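Local coordinates for SGNH-hydrolase family esterase (Altererythrobacter indicus, PDB 7C2A), which is an esterase of the SGNH-hydrolase family that hydrolyses ester bonds and may act as a lysophospholipase, at residues 5-9 and 70-74; 76-80 and 97-101. All blocks are in the same frame, centred on the assembly; numbering follows the deposited sequence.

Contact 1 of 2, residues 5-9 and 70-74; sequences SRVIL and DKPEL. With ACT (acetate ion), chain G.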
ATOM      1  N   SER A   5       8.961  19.563 -15.476  1.00 10.61           N
ATOM      2  CA  SER A   5       9.143  18.261 -14.860  1.00 11.36           C
ATOM      3  C   SER A   5       8.159  17.228 -15.406  1.00 11.00           C
ATOM      4  O   SER A   5       7.061  17.558 -15.869  1.00 12.37           O
ATOM      5  CB  SER A   5       8.958  18.399 -13.352  1.00 11.06           C
ATOM      6  OG  SER A   5       9.935  19.273 -12.814  1.00 11.47           O
ATOM      7  N   ARG A   6       8.567  15.965 -15.321  1.00 11.34           N
ATOM      8  CA  ARG A   6       7.723  14.830 -15.673  1.00 11.51           C
ATOM      9  C   ARG A   6       6.756  14.520 -14.538  1.00 12.03           C
ATOM     10  O   ARG A   6       7.164  14.361 -13.384  1.00 15.56           O
ATOM     11  CB  ARG A   6       8.578  13.589 -15.924  1.00 12.11           C
ATOM     12  CG  ARG A   6       9.826  13.829 -16.762  1.00 12.24           C
ATOM     13  CD  ARG A   6       9.485  14.209 -18.208  1.00 12.91           C
ATOM     14  NE  ARG A   6       8.490  13.320 -18.807  1.00 13.05           N
ATOM     15  CZ  ARG A   6       8.771  12.116 -19.303  1.00 13.15           C
ATOM     16  NH1 ARG A   6      10.008  11.636 -19.271  1.00 14.02           N
ATOM     17  NH2 ARG A   6       7.796  11.374 -19.818  1.00 14.93           N
ATOM     18  N   VAL A   7       5.483  14.367 -14.865  1.00 10.51           N
ATOM     19  CA  VAL A   7       4.452  14.198 -13.854  1.00  9.72           C
ATOM     20  C   VAL A   7       4.180  12.718 -13.622  1.00 10.06           C
ATOM     21  O   VAL A   7       3.854  11.979 -14.559  1.00 10.26           O
ATOM     22  CB  VAL A   7       3.182  14.956 -14.251  1.00 11.23           C
ATOM     23  CG1 VAL A   7       2.090  14.728 -13.234  1.00 11.05           C
ATOM     24  CG2 VAL A   7       3.496  16.449 -14.405  1.00 12.66           C
ATOM     25  N   ILE A   8       4.300  12.284 -12.370  1.00  9.57           N
ATOM     26  CA  ILE A   8       4.044  10.902 -11.980  1.00  8.50           C
ATOM     27  C   ILE A   8       2.988  10.912 -10.889  1.00  8.54           C
ATOM     28  O   ILE A   8       3.097  11.674  -9.928  1.00 10.80           O
ATOM     29  CB  ILE A   8       5.321  10.206 -11.469  1.00  9.65           C
ATOM     30  CG1 ILE A   8       6.417  10.232 -12.542  1.00  9.53           C
ATOM     31  CG2 ILE A   8       5.007   8.780 -11.011  1.00 10.23           C
ATOM     32  CD1 ILE A   8       7.765   9.712 -12.071  1.00 11.84           C
ATOM     33  N   LEU A   9       1.957  10.084 -11.044  1.00  8.99           N
ATOM     34  CA  LEU A   9       0.946   9.920 -10.004  1.00  8.59           C
ATOM     35  C   LEU A   9       1.328   8.754  -9.097  1.00  8.89           C
ATOM     36  O   LEU A   9       1.483   7.630  -9.574  1.00  9.94           O
ATOM     37  CB  LEU A   9      -0.403   9.634 -10.657  1.00  9.57           C
ATOM     38  CG  LEU A   9      -1.545   9.384  -9.672  1.00  9.82           C
ATOM     39  CD1 LEU A   9      -1.838  10.641  -8.860  1.00 12.43           C
ATOM     40  CD2 LEU A   9      -2.810   8.910 -10.382  1.00 11.14           C
ATOM     41  N   ASP A  70      -2.027  18.715 -14.751  1.00 12.78           N
ATOM     42  CA  ASP A  70      -1.201  18.074 -15.762  1.00 12.12           C
ATOM     43  C   ASP A  70      -1.458  16.579 -15.722  1.00 11.75           C
ATOM     44  O   ASP A  70      -1.347  15.954 -14.660  1.00 11.56           O
ATOM     45  CB  ASP A  70       0.284  18.296 -15.486  1.00 14.83           C
ATOM     46  CG  ASP A  70       0.661  19.752 -15.469  1.00 17.06           C
ATOM     47  OD1 ASP A  70       0.285  20.486 -16.414  1.00 15.08           O
ATOM     48  OD2 ASP A  70       1.346  20.155 -14.502  1.00 18.66           O
ATOM     49  N   LYS A  71      -1.766  16.009 -16.870  1.00 12.02           N
ATOM     50  CA  LYS A  71      -2.067  14.590 -16.937  1.00 12.03           C
ATOM     51  C   LYS A  71      -0.840  13.777 -16.536  1.00 12.26           C
ATOM     52  O   LYS A  71       0.268  14.041 -17.031  1.00 11.81           O
ATOM     53  CB  LYS A  71      -2.460  14.237 -18.364  1.00 14.10           C
ATOM     54  CG  LYS A  71      -2.952  12.828 -18.533  1.00 14.22           C
ATOM     55  CD  LYS A  71      -3.301  12.565 -19.983  1.00 17.78           C
ATOM     56  CE  LYS A  71      -3.973  11.223 -20.124  1.00 17.93           C
ATOM     57  NZ  LYS A  71      -4.451  11.010 -21.522  1.00 21.03           N
ATOM     58  N   PRO A  72      -0.982  12.788 -15.660  1.00 10.50           N
ATOM     59  CA  PRO A  72       0.174  11.963 -15.302  1.00 10.12           C
ATOM     60  C   PRO A  72       0.759  11.262 -16.513  1.00 10.78           C
ATOM     61  O   PRO A  72       0.041  10.774 -17.389  1.00 12.04           O
ATOM     62  CB  PRO A  72      -0.410  10.957 -14.307  1.00 12.06           C
ATOM     63  CG  PRO A  72      -1.581  11.679 -13.701  1.00 12.16           C
ATOM     64  CD  PRO A  72      -2.167  12.460 -14.846  1.00 11.63           C
ATOM     65  N   GLU A  73       2.085  11.210 -16.539  1.00 10.44           N
ATOM     66  CA  GLU A  73       2.817  10.494 -17.566  1.00 10.57           C
ATOM     67  C   GLU A  73       3.143   9.060 -17.155  1.00 10.97           C
ATOM     68  O   GLU A  73       3.547   8.255 -17.997  1.00 11.60           O
ATOM     69  CB  GLU A  73       4.080  11.287 -17.935  1.00 12.03           C
ATOM     70  CG  GLU A  73       3.746  12.709 -18.415  1.00 13.11           C
ATOM     71  CD  GLU A  73       4.966  13.603 -18.557  1.00 12.62           C
ATOM     72  OE1 GLU A  73       5.132  14.516 -17.718  1.00 15.56           O
ATOM     73  OE2 GLU A  73       5.735  13.398 -19.520  1.00 15.88           O
ATOM     74  N   LEU A  74       2.920   8.727 -15.891  1.00 10.76           N
ATOM     75  CA  LEU A  74       3.054   7.387 -15.349  1.00  9.24           C
ATOM     76  C   LEU A  74       2.216   7.392 -14.085  1.00  9.32           C
ATOM     77  O   LEU A  74       2.217   8.381 -13.351  1.00  9.77           O
ATOM     78  CB  LEU A  74       4.511   7.086 -14.976  1.00 10.60           C
ATOM     79  CG  LEU A  74       4.779   5.820 -14.159  1.00  9.88           C
ATOM     80  CD1 LEU A  74       4.454   4.576 -14.962  1.00  9.81           C
ATOM     81  CD2 LEU A  74       6.230   5.773 -13.703  1.00 10.62           C
TER
HETATM   82  C   ACT G 206      13.247  12.055 -19.103  1.00 23.83           C
HETATM   83  O   ACT G 206      12.951  11.073 -19.841  1.00 25.07           O
HETATM   84  OXT ACT G 206      12.499  12.722 -18.338  1.00 16.83           O
HETATM   85  CH3 ACT G 206      14.740  12.511 -19.123  1.00 26.70           C

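Contact 2 of 2, residues 76-80 and 97-101; sequences IVELG and LSGIL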
ATOM      1  N   ILE A  76       1.748   5.086 -10.646  1.00  8.56           N
ATOM      2  CA  ILE A  76       2.225   4.008  -9.792  1.00  8.92           C
ATOM      3  C   ILE A  76       1.086   3.648  -8.854  1.00  9.53           C
ATOM      4  O   ILE A  76       0.615   4.498  -8.096  1.00  9.89           O
ATOM      5  CB  ILE A  76       3.468   4.429  -8.993  1.00  9.41           C
ATOM      6  CG1 ILE A  76       4.560   5.006  -9.906  1.00 10.65           C
ATOM      7  CG2 ILE A  76       3.969   3.247  -8.175  1.00  9.66           C
ATOM      8  CD1 ILE A  76       5.764   5.591  -9.161  1.00 10.37           C
ATOM      9  N   VAL A  77       0.635   2.396  -8.894  1.00  8.65           N
ATOM     10  CA  VAL A  77      -0.544   1.973  -8.138  1.00  9.16           C
ATOM     11  C   VAL A  77      -0.093   1.013  -7.049  1.00  8.25           C
ATOM     12  O   VAL A  77       0.502  -0.035  -7.338  1.00  8.91           O
ATOM     13  CB  VAL A  77      -1.600   1.329  -9.044  1.00  9.66           C
ATOM     14  CG1 VAL A  77      -2.766   0.802  -8.218  1.00 10.87           C
ATOM     15  CG2 VAL A  77      -2.082   2.313 -10.091  1.00 11.30           C
ATOM     16  N   GLU A  78      -0.399   1.361  -5.798  1.00  8.61           N
ATOM     17  CA  GLU A  78       0.084   0.644  -4.619  1.00  8.57           C
ATOM     18  C   GLU A  78      -1.093   0.488  -3.657  1.00  8.17           C
ATOM     19  O   GLU A  78      -1.296   1.320  -2.780  1.00  8.51           O
ATOM     20  CB  GLU A  78       1.226   1.437  -3.995  1.00 10.09           C
ATOM     21  CG  GLU A  78       1.797   0.868  -2.722  1.00  9.65           C
ATOM     22  CD  GLU A  78       1.159   1.439  -1.462  1.00  9.44           C
ATOM     23  OE1 GLU A  78       0.853   0.619  -0.566  1.00  9.72           O
ATOM     24  OE2 GLU A  78       0.977   2.670  -1.347  1.00 10.03           O
ATOM     25  N   LEU A  79      -1.877  -0.574  -3.831  1.00  8.71           N
ATOM     26  CA  LEU A  79      -3.066  -0.770  -3.017  1.00  8.82           C
ATOM     27  C   LEU A  79      -3.286  -2.259  -2.808  1.00  9.32           C
ATOM     28  O   LEU A  79      -2.884  -3.091  -3.628  1.00  9.63           O
ATOM     29  CB  LEU A  79      -4.321  -0.178  -3.664  1.00  9.36           C
ATOM     30  CG  LEU A  79      -4.389   1.343  -3.694  1.00  8.40           C
ATOM     31  CD1 LEU A  79      -5.580   1.772  -4.535  1.00 11.76           C
ATOM     32  CD2 LEU A  79      -4.512   1.895  -2.297  1.00 10.32           C
ATOM     33  N   GLY A  80      -3.979  -2.576  -1.717  1.00  9.69           N
ATOM     34  CA  GLY A  80      -4.337  -3.945  -1.385  1.00 10.85           C
ATOM     35  C   GLY A  80      -3.906  -4.340   0.008  1.00 10.49           C
ATOM     36  O   GLY A  80      -4.484  -5.249   0.614  1.00 10.97           O
ATOM     37  N   LEU A  97      -8.987  -3.462  -8.063  1.00  8.85           N
ATOM     38  CA  LEU A  97      -7.776  -3.012  -8.738  1.00  9.16           C
ATOM     39  C   LEU A  97      -7.953  -3.022 -10.247  1.00  8.49           C
ATOM     40  O   LEU A  97      -7.445  -2.132 -10.941  1.00  9.64           O
ATOM     41  CB  LEU A  97      -6.592  -3.887  -8.334  1.00  9.81           C
ATOM     42  CG  LEU A  97      -5.952  -3.526  -6.995  1.00 10.81           C
ATOM     43  CD1 LEU A  97      -5.152  -4.684  -6.426  1.00 11.49           C
ATOM     44  CD2 LEU A  97      -5.076  -2.291  -7.124  1.00 12.40           C
ATOM     45  N   SER A  98      -8.688  -4.010 -10.777  1.00  9.77           N
ATOM     46  CA  SER A  98      -8.957  -4.040 -12.212  1.00 10.33           C
ATOM     47  C   SER A  98      -9.671  -2.771 -12.659  1.00  9.65           C
ATOM     48  O   SER A  98      -9.363  -2.220 -13.719  1.00 10.56           O
ATOM     49  CB  SER A  98      -9.803  -5.266 -12.564  1.00 11.12           C
ATOM     50  OG  SER A  98      -9.096  -6.471 -12.388  1.00 12.92           O
ATOM     51  N   GLY A  99     -10.635  -2.301 -11.867  1.00  9.54           N
ATOM     52  CA  GLY A  99     -11.333  -1.075 -12.220  1.00 10.03           C
ATOM     53  C   GLY A  99     -10.421   0.138 -12.215  1.00  9.73           C
ATOM     54  O   GLY A  99     -10.559   1.025 -13.058  1.00  9.93           O
ATOM     55  N   ILE A 100      -9.476   0.194 -11.272  1.00  9.09           N
ATOM     56  CA  ILE A 100      -8.498   1.283 -11.252  1.00  9.94           C
ATOM     57  C   ILE A 100      -7.630   1.247 -12.505  1.00  8.91           C
ATOM     58  O   ILE A 100      -7.422   2.268 -13.177  1.00 10.13           O
ATOM     59  CB  ILE A 100      -7.633   1.217  -9.980  1.00  8.91           C
ATOM     60  CG1 ILE A 100      -8.502   1.416  -8.739  1.00 10.10           C
ATOM     61  CG2 ILE A 100      -6.516   2.257 -10.039  1.00  9.74           C
ATOM     62  CD1 ILE A 100      -7.818   1.017  -7.454  1.00 10.02           C
ATOM     63  N   LEU A 101      -7.103   0.067 -12.834  1.00  8.99           N
ATOM     64  CA  LEU A 101      -6.207  -0.033 -13.978  1.00 10.22           C
ATOM     65  C   LEU A 101      -6.951   0.208 -15.278  1.00 10.22           C
ATOM     66  O   LEU A 101      -6.387   0.777 -16.216  1.00 11.34           O
ATOM     67  CB  LEU A 101      -5.506  -1.388 -13.994  1.00 10.75           C
ATOM     68  CG  LEU A 101      -4.712  -1.744 -12.733  1.00 11.38           C
ATOM     69  CD1 LEU A 101      -3.819  -2.936 -13.017  1.00 14.44           C
ATOM     70  CD2 LEU A 101      -3.896  -0.566 -12.219  1.00 13.56           C
TER

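Contact 1 of 2, residues 5-9 and 70-74
Both carboxylate oxygens of Glu73 are engaged by the strand that starts at Arg6. Glu73 OE2 forms a salt bridge with the guanidinium of Arg6, taking hydrogen bonds from Arg6 NE (2.8 Å) and Arg6 NH2 (2.9 Å), while Glu73 OE1 accepts from the backbone Val7 N at 2.9 Å. A glutamate suits this place because its side chain is long enough to reach across to strand 6-12, and its two oxygens can serve a side chain and a main-chain NH at once. Arg6 NH1 turns to an acetate, probably from the crystallisation liquor, bonding its OXT at 2.9 Å.

Main-chain bonds continue the join: Glu73 N gives to Val7 O (2.8 Å) and Leu9 N to Leu74 O (2.9 Å), with Ile8 CA resting 3.4 Å from Leu74 O in a CH...O contact. These bonds tie the loop before strand 74-78 to strand 6-12.

Apolar contacts complete the join. Pro72 CG meets Leu9 CB at 3.9 Å, Val7 CG2, on a compact, buried aliphatic, lies 3.9 Å from Asp70 CB, and Ile8 CG2 touches Leu74 CD2 at 4.2 Å. Asp70 itself is salt-bridged to Arg43, and the Lys71 amine bonds the carbonyl of Arg107. Strand 42-48 flanks 6-12 on its other edge, pairing with Arg6 and Ile8, and helix 54-66 packs on Leu9 and Pro72 through Leu65.

Contact 2 of 2, residues 76-80 and 97-101
Strand 76-78 and the helical turn 97-101 run almost antiparallel, their axes 168° apart in direction and 10.7 Å apart at closest approach. That spacing keeps the two backbones separate, and no hydrogen bond passes between them; the nearest CA pairs are Leu79 with Leu97 (7.7 Å) and Val77 with Leu101 (8.4 Å). The helix meets its own backbone needs, as in the 2.9 Å bond from Leu101 N to Leu97 O.

Side chains fill the gap. Val77 and Leu79, two residues apart, both direct their CA-CB bonds at the helix, whereas Glu78 between them points away and bonds the backbone NH of Asp13. Val77 branches at CB and so spreads its two methyls: CG1 lies 4.0 Å from Leu97 CD2, and CG2 lies 4.0 Å from Leu101 CD2. Leu79 reaches farther, its CD1 3.8 Å from Ile100 CD1 and its CB 4.1 Å from Leu97 CD2. Leu97, Ile100 and Leu101 follow the i, i+3, i+4 spacing that brings residues to one side of a helix. Gly80, the N-cap of helix 81-85, has phi 126° and psi -24°, angles at which a CB would collide with the preceding carbonyl oxygen. Helix 133-140 borders the contact at Leu97, and its Tyr134 hydroxyl bonds Leu79 O.

Every touching residue is a buried aliphatic. Helix 90-106 is therefore held against this strand by close packing and exclusion of water, as expected for the core of an alpha/beta/alpha sandwich of the SGNH type.

From the N terminus, strand 6-12 is laid down first. The chain then passes through strand 42-48 and helix 54-66 before contact 1 closes this long loop, bringing 70-74 beside 5-9 at the start of the central strand 74-78. Contact 2 opens just afterwards and closes a much shorter loop, through helix 81-85, when helix 90-106 packs back on that strand. The two are in series, neither crossing nor nesting, with centres about 17 Å apart. They meet at the sheet: Leu9 O lies 2.8 Å from Ile76 N, a probable hydrogen bond. Contact 1 ties strand 6-12 to the loop leading into its neighbour 74-78; contact 2 packs a helix on the sheet.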